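Local coordinates for protein phenazine-1-carboxylate N-methyltransferase (Pseudomonas aeruginosa, PDB 2IP2) that transfers a methyl group from S-adenosyl-L-methionine to phenazine-1-carboxylate, giving 5-methylphenazine-1-carboxylate on the way to pyocyanin, at residues L181-A184 and I185-E189; A142-R145 and F146-M150. One frame throughout, in Å; residues are numbered along the deposited sequence. Where two conformers were deposited one is given.

Interaction 1: residues L181-A184 and I185-E189; sequences LTKA and ILQAE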
ATOM      1  N   LEU A 181       2.192  -4.829 -29.234  1.00 28.13           N
ATOM      2  CA  LEU A 181       2.332  -3.514 -29.883  1.00 28.95           C
ATOM      3  C   LEU A 181       1.975  -3.578 -31.365  1.00 29.90           C
ATOM      4  O   LEU A 181       1.159  -2.772 -31.882  1.00 30.01           O
ATOM      5  CB  LEU A 181       3.750  -2.955 -29.685  1.00 29.32           C
ATOM      6  CG  LEU A 181       4.113  -1.636 -30.364  1.00 29.17           C
ATOM      7  CD1 LEU A 181       3.053  -0.505 -30.142  1.00 26.45           C
ATOM      8  CD2 LEU A 181       5.535  -1.175 -29.939  1.00 28.41           C
ATOM      9  N   THR A 182       2.531  -4.577 -32.037  1.00 29.22           N
ATOM     10  CA  THR A 182       2.187  -4.824 -33.443  1.00 30.11           C
ATOM     11  C   THR A 182       0.666  -5.028 -33.591  1.00 30.74           C
ATOM     12  O   THR A 182       0.033  -4.425 -34.466  1.00 30.95           O
ATOM     13  CB  THR A 182       2.961  -6.049 -33.956  1.00 30.23           C
ATOM     14  OG1 THR A 182       4.357  -5.696 -34.048  1.00 28.69           O
ATOM     15  CG2 THR A 182       2.475  -6.477 -35.339  1.00 29.09           C
ATOM     16  N   LYS A 183       0.080  -5.837 -32.710  1.00 30.52           N
ATOM     17  CA  LYS A 183      -1.350  -6.091 -32.812  1.00 31.84           C
ATOM     18  C   LYS A 183      -2.192  -4.826 -32.569  1.00 30.95           C
ATOM     19  O   LYS A 183      -3.116  -4.574 -33.327  1.00 32.46           O
ATOM     20  CB  LYS A 183      -1.752  -7.231 -31.881  1.00 32.50           C
ATOM     21  CG  LYS A 183      -3.237  -7.326 -31.612  1.00 36.14           C
ATOM     22  CD  LYS A 183      -3.431  -8.123 -30.347  1.00 41.49           C
ATOM     23  CE  LYS A 183      -3.037  -9.572 -30.579  1.00 42.47           C
ATOM     24  NZ  LYS A 183      -4.267 -10.407 -30.817  1.00 47.32           N
ATOM     25  N   ALA A 184      -1.858  -4.034 -31.535  1.00 30.28           N
ATOM     26  CA  ALA A 184      -2.490  -2.731 -31.288  1.00 28.58           C
ATOM     27  C   ALA A 184      -2.418  -1.842 -32.555  1.00 29.99           C
ATOM     28  O   ALA A 184      -3.440  -1.249 -32.999  1.00 29.40           O
ATOM     29  CB  ALA A 184      -1.836  -2.023 -30.081  1.00 29.05           C
ATOM     30  N   ILE A 185      -1.267  -1.820 -33.211  1.00 29.05           N
ATOM     31  CA  ILE A 185      -1.131  -0.955 -34.383  1.00 30.65           C
ATOM     32  C   ILE A 185      -2.058  -1.417 -35.527  1.00 32.63           C
ATOM     33  O   ILE A 185      -2.811  -0.603 -36.100  1.00 33.65           O
ATOM     34  CB  ILE A 185       0.334  -0.818 -34.894  1.00 31.19           C
ATOM     35  CG1 ILE A 185       1.201  -0.084 -33.864  1.00 31.61           C
ATOM     36  CG2 ILE A 185       0.353  -0.114 -36.271  1.00 29.41           C
ATOM     37  CD1 ILE A 185       2.699  -0.495 -33.935  1.00 32.26           C
ATOM     38  N   LEU A 186      -2.015  -2.708 -35.848  1.00 34.75           N
ATOM     39  CA  LEU A 186      -2.806  -3.221 -36.953  1.00 36.79           C
ATOM     40  C   LEU A 186      -4.305  -3.228 -36.668  1.00 38.13           C
ATOM     41  O   LEU A 186      -5.112  -3.188 -37.619  1.00 39.34           O
ATOM     42  CB  LEU A 186      -2.297  -4.579 -37.421  1.00 37.80           C
ATOM     43  CG  LEU A 186      -0.803  -4.606 -37.815  1.00 38.64           C
ATOM     44  CD1 LEU A 186      -0.199  -6.018 -37.669  1.00 44.84           C
ATOM     45  CD2 LEU A 186      -0.535  -4.045 -39.180  1.00 41.67           C
ATOM     46  N   GLN A 187      -4.694  -3.262 -35.390  1.00 38.35           N
ATOM     47  CA  GLN A 187      -6.110  -3.217 -35.095  1.00 39.38           C
ATOM     48  C   GLN A 187      -6.647  -1.785 -35.218  1.00 40.00           C
ATOM     49  O   GLN A 187      -7.776  -1.588 -35.642  1.00 40.64           O
ATOM     50  CB  GLN A 187      -6.384  -3.826 -33.729  0.50 39.67           C
ATOM     51  CG  GLN A 187      -6.002  -5.305 -33.677  0.50 36.95           C
ATOM     52  CD  GLN A 187      -6.579  -6.008 -32.470  0.50 35.56           C
ATOM     53  OE1 GLN A 187      -6.669  -5.432 -31.380  0.50 32.07           O
ATOM     54  NE2 GLN A 187      -6.979  -7.262 -32.663  0.50 32.62           N
ATOM     55  N   ALA A 188      -5.804  -0.794 -34.914  1.00 39.41           N
ATOM     56  CA  ALA A 188      -6.166   0.624 -35.026  1.00 38.95           C
ATOM     57  C   ALA A 188      -6.144   1.103 -36.485  1.00 39.28           C
ATOM     58  O   ALA A 188      -6.976   1.929 -36.899  1.00 39.90           O
ATOM     59  CB  ALA A 188      -5.216   1.458 -34.204  1.00 38.82           C
ATOM     60  N   GLU A 189      -5.199   0.581 -37.259  1.00 38.67           N
ATOM     61  CA  GLU A 189      -4.968   1.057 -38.604  1.00 38.90           C
ATOM     62  C   GLU A 189      -4.856  -0.153 -39.519  1.00 39.64           C
ATOM     63  O   GLU A 189      -3.786  -0.704 -39.710  1.00 39.05           O
ATOM     64  CB  GLU A 189      -3.671   1.899 -38.611  0.50 38.09           C
ATOM     65  CG  GLU A 189      -3.637   3.137 -39.513  0.50 36.99           C
ATOM     66  CD  GLU A 189      -4.770   4.110 -39.235  0.50 36.49           C
ATOM     67  OE1 GLU A 189      -4.527   5.170 -38.601  0.50 30.42           O
ATOM     68  OE2 GLU A 189      -5.911   3.790 -39.655  0.50 37.04           O
TER
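Leu-181 and Ile-185 meet one turn apart on helix 180-188, the helix that links strands 170-174 and 193-198 in a beta-alpha-beta unit of the methyltransferase domain. Leu-181 CD1 lies 3.8 Å from Ile-185 CD1, and the two side chains cross at a slant. Ile-185 carries CG1 beside its own nitrogen (chi1 -66°), which turns this branch back along the helix toward Leu-181. Both side chains also touch Leu-238 on strand 236-240, so this pair faces the sheet.

Thr-182 and Leu-186 form the next pair. They run side by side and point the same way, with Thr-182 CG2 3.6 Å from Leu-186 CD1. Both pack on Phe-171 of strand 170-174. The Thr-182 hydroxyl is hydrogen-bonded to Asp-173, so this buried polar group has a partner on the same strand.

Lys-183 and Gln-187 make the more open pair. In one of the two conformers of Gln-187, its CD lies 3.7 Å from Lys-183 CG, and an aliphatic carbon then rests against the amide group. The lysine chain bends further out, and its NZ makes a weak hydrogen bond to the backbone oxygen of Asn-209.

The backbone supplies four i to i+4 hydrogen bonds. Leu-186 N to Thr-182 O, at 3.0 Å, is the straightest of them, with an N-H...O angle of 169°. Ala-188 N reaches Ala-184 O at 3.1 Å. Glu-189 then leaves helical geometry, although its N still bonds to Ile-185 O. Leu-181, Thr-182, Ile-185 and Leu-186 thus lie against the sheet, while Ala-184 and Ala-188 meet helix 154-163. This is the helix of a beta-alpha-beta crossover in the Rossmann-like class I methyltransferase fold.

Interaction 2: residues A142-R145 and F146-M150; sequences AGRR and FLLAM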
ATOM      1  N   ALA A 142       2.946 -19.604 -15.165  1.00 30.38           N
ATOM      2  CA  ALA A 142       3.381 -18.301 -14.622  1.00 30.09           C
ATOM      3  C   ALA A 142       3.674 -17.366 -15.796  1.00 28.73           C
ATOM      4  O   ALA A 142       3.234 -16.201 -15.838  1.00 28.05           O
ATOM      5  CB  ALA A 142       4.605 -18.487 -13.735  1.00 29.66           C
ATOM      6  N   GLY A 143       4.362 -17.910 -16.785  1.00 27.79           N
ATOM      7  CA  GLY A 143       4.611 -17.176 -18.019  1.00 27.42           C
ATOM      8  C   GLY A 143       3.323 -16.667 -18.682  1.00 27.70           C
ATOM      9  O   GLY A 143       3.236 -15.492 -19.042  1.00 26.99           O
ATOM     10  N   ARG A 144       2.341 -17.559 -18.846  1.00 26.91           N
ATOM     11  CA  ARG A 144       0.999 -17.187 -19.312  1.00 27.80           C
ATOM     12  C   ARG A 144       0.361 -16.058 -18.490  1.00 26.88           C
ATOM     13  O   ARG A 144      -0.104 -15.049 -19.024  1.00 26.74           O
ATOM     14  CB  ARG A 144       0.080 -18.420 -19.237  0.50 27.71           C
ATOM     15  CG  ARG A 144      -1.346 -18.226 -19.811  0.50 28.00           C
ATOM     16  CD  ARG A 144      -2.231 -19.459 -19.526  0.50 28.86           C
ATOM     17  NE  ARG A 144      -2.469 -19.690 -18.093  0.50 28.65           N
ATOM     18  CZ  ARG A 144      -3.292 -18.958 -17.338  0.50 28.82           C
ATOM     19  NH1 ARG A 144      -3.965 -17.954 -17.870  0.50 24.89           N
ATOM     20  NH2 ARG A 144      -3.462 -19.253 -16.050  0.50 27.13           N
ATOM     21  N   ARG A 145       0.358 -16.219 -17.185  1.00 25.55           N
ATOM     22  CA  ARG A 145      -0.202 -15.160 -16.321  1.00 24.69           C
ATOM     23  C   ARG A 145       0.520 -13.826 -16.392  1.00 24.03           C
ATOM     24  O   ARG A 145      -0.110 -12.711 -16.268  1.00 23.65           O
ATOM     25  CB  ARG A 145      -0.229 -15.664 -14.905  1.00 24.30           C
ATOM     26  CG  ARG A 145      -1.358 -16.722 -14.689  1.00 28.80           C
ATOM     27  CD  ARG A 145      -1.478 -17.086 -13.213  1.00 31.40           C
ATOM     28  NE  ARG A 145      -0.349 -17.870 -12.735  1.00 33.64           N
ATOM     29  CZ  ARG A 145       0.577 -17.375 -11.916  1.00 33.46           C
ATOM     30  NH1 ARG A 145       0.469 -16.125 -11.479  1.00 37.74           N
ATOM     31  NH2 ARG A 145       1.603 -18.121 -11.539  1.00 34.57           N
ATOM     32  N   PHE A 146       1.837 -13.890 -16.578  1.00 23.91           N
ATOM     33  CA  PHE A 146       2.587 -12.625 -16.606  1.00 24.55           C
ATOM     34  C   PHE A 146       2.246 -11.834 -17.871  1.00 25.01           C
ATOM     35  O   PHE A 146       2.111 -10.572 -17.837  1.00 25.73           O
ATOM     36  CB  PHE A 146       4.112 -12.828 -16.436  1.00 23.62           C
ATOM     37  CG  PHE A 146       4.870 -11.514 -16.419  1.00 25.55           C
ATOM     38  CD1 PHE A 146       4.625 -10.596 -15.396  1.00 28.99           C
ATOM     39  CD2 PHE A 146       5.741 -11.167 -17.437  1.00 26.32           C
ATOM     40  CE1 PHE A 146       5.264  -9.328 -15.409  1.00 26.14           C
ATOM     41  CE2 PHE A 146       6.437  -9.927 -17.390  1.00 27.77           C
ATOM     42  CZ  PHE A 146       6.161  -9.045 -16.371  1.00 28.49           C
ATOM     43  N   LEU A 147       2.114 -12.562 -18.991  1.00 27.53           N
ATOM     44  CA  LEU A 147       1.728 -11.961 -20.249  1.00 27.82           C
ATOM     45  C   LEU A 147       0.349 -11.291 -20.106  1.00 28.32           C
ATOM     46  O   LEU A 147       0.174 -10.155 -20.528  1.00 28.19           O
ATOM     47  CB  LEU A 147       1.739 -13.003 -21.399  1.00 30.13           C
ATOM     48  CG  LEU A 147       3.110 -13.526 -21.894  1.00 31.14           C
ATOM     49  CD1 LEU A 147       2.888 -14.522 -23.017  1.00 31.58           C
ATOM     50  CD2 LEU A 147       4.035 -12.381 -22.340  1.00 31.88           C
ATOM     51  N   LEU A 148      -0.613 -11.978 -19.491  1.00 27.43           N
ATOM     52  CA  LEU A 148      -1.925 -11.384 -19.227  1.00 28.85           C
ATOM     53  C   LEU A 148      -1.792 -10.149 -18.312  1.00 28.44           C
ATOM     54  O   LEU A 148      -2.485  -9.146 -18.478  1.00 28.05           O
ATOM     55  CB  LEU A 148      -2.847 -12.426 -18.563  1.00 29.19           C
ATOM     56  CG  LEU A 148      -3.876 -13.330 -19.262  1.00 31.95           C
ATOM     57  CD1 LEU A 148      -3.729 -13.391 -20.733  1.00 36.47           C
ATOM     58  CD2 LEU A 148      -4.011 -14.751 -18.511  1.00 30.57           C
ATOM     59  N   ALA A 149      -0.896 -10.216 -17.347  1.00 27.26           N
ATOM     60  CA  ALA A 149      -0.690  -9.033 -16.495  1.00 28.64           C
ATOM     61  C   ALA A 149      -0.092  -7.858 -17.285  1.00 29.56           C
ATOM     62  O   ALA A 149      -0.406  -6.688 -17.025  1.00 30.15           O
ATOM     63  CB  ALA A 149       0.170  -9.374 -15.358  1.00 27.97           C
ATOM     64  N   MET A 150       0.787  -8.164 -18.242  1.00 29.88           N
ATOM     65  CA  MET A 150       1.443  -7.104 -19.043  1.00 31.29           C
ATOM     66  C   MET A 150       0.473  -6.444 -20.029  1.00 33.60           C
ATOM     67  O   MET A 150       0.684  -5.310 -20.469  1.00 34.18           O
ATOM     68  CB  MET A 150       2.642  -7.702 -19.762  1.00 31.28           C
ATOM     69  CG  MET A 150       3.811  -7.935 -18.857  1.00 32.53           C
ATOM     70  SD  MET A 150       4.310  -6.464 -17.928  1.00 37.55           S
ATOM     71  CE  MET A 150       4.882  -5.361 -19.256  1.00 45.58           C
TER
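Arg-144 has an extended start (chi1 -175°) and then a bend at chi3 (64°), which brings its guanidinium group beside Leu-148 one turn later on the alpha-helix 140-150. This holds for one of two conformers of Arg-144. In it NH1 lies 3.3 Å from Leu-148 CD2, a tight approach to be taken with caution, and the methyl comes to the guanidinium group obliquely. In the same conformer NH2 forms a salt bridge with Asp-141, just before this segment.

Arg-145 and Phe-146 reach neighbouring helices. Arg-145 forms a salt bridge with Glu-105 and touches Phe-101 of helix 96-102. Phe-146 meets Phe-132 edge to face. Met-150 CG sits 3.5 Å over one face of the Phe-146 ring, nearer the ring's edge than its centre.

Four i to i+4 hydrogen bonds join the two halves. Leu-148 N to Arg-144 O is 3.1 Å long and nearly straight, at 168°. Ala-149 N bonds to Arg-145 O at 2.8 Å. Gly-143 O accepts Leu-147 N at 3.1 Å. Phe-146 N bonds to Ala-142 O at 2.8 Å. Apart from these, Phe-146 N makes a weak i to i+3 bond, 3.3 Å to Gly-143 O.

Overall arrangement
From the N terminus, interaction 2 comes first, on helix 140-150, and interaction 1 follows on helix 180-188. Each lies within one continuous helix and closes no long loop. They are in series and neither nest nor cross. Their centres are 20 Å apart and their nearest atoms about 9 Å apart, without touching. Helix 154-163 and strand 170-174 come between them in the chain. Residues 142-150 pack against helices 96-102 and 132-138. Residues 181-189 lie against the central sheet and helix 154-163. The side chains of Leu-181 and Phe-146 lie about 7 and 8 Å from that of Arg-241, a residue predicted to bind S-adenosyl-L-methionine.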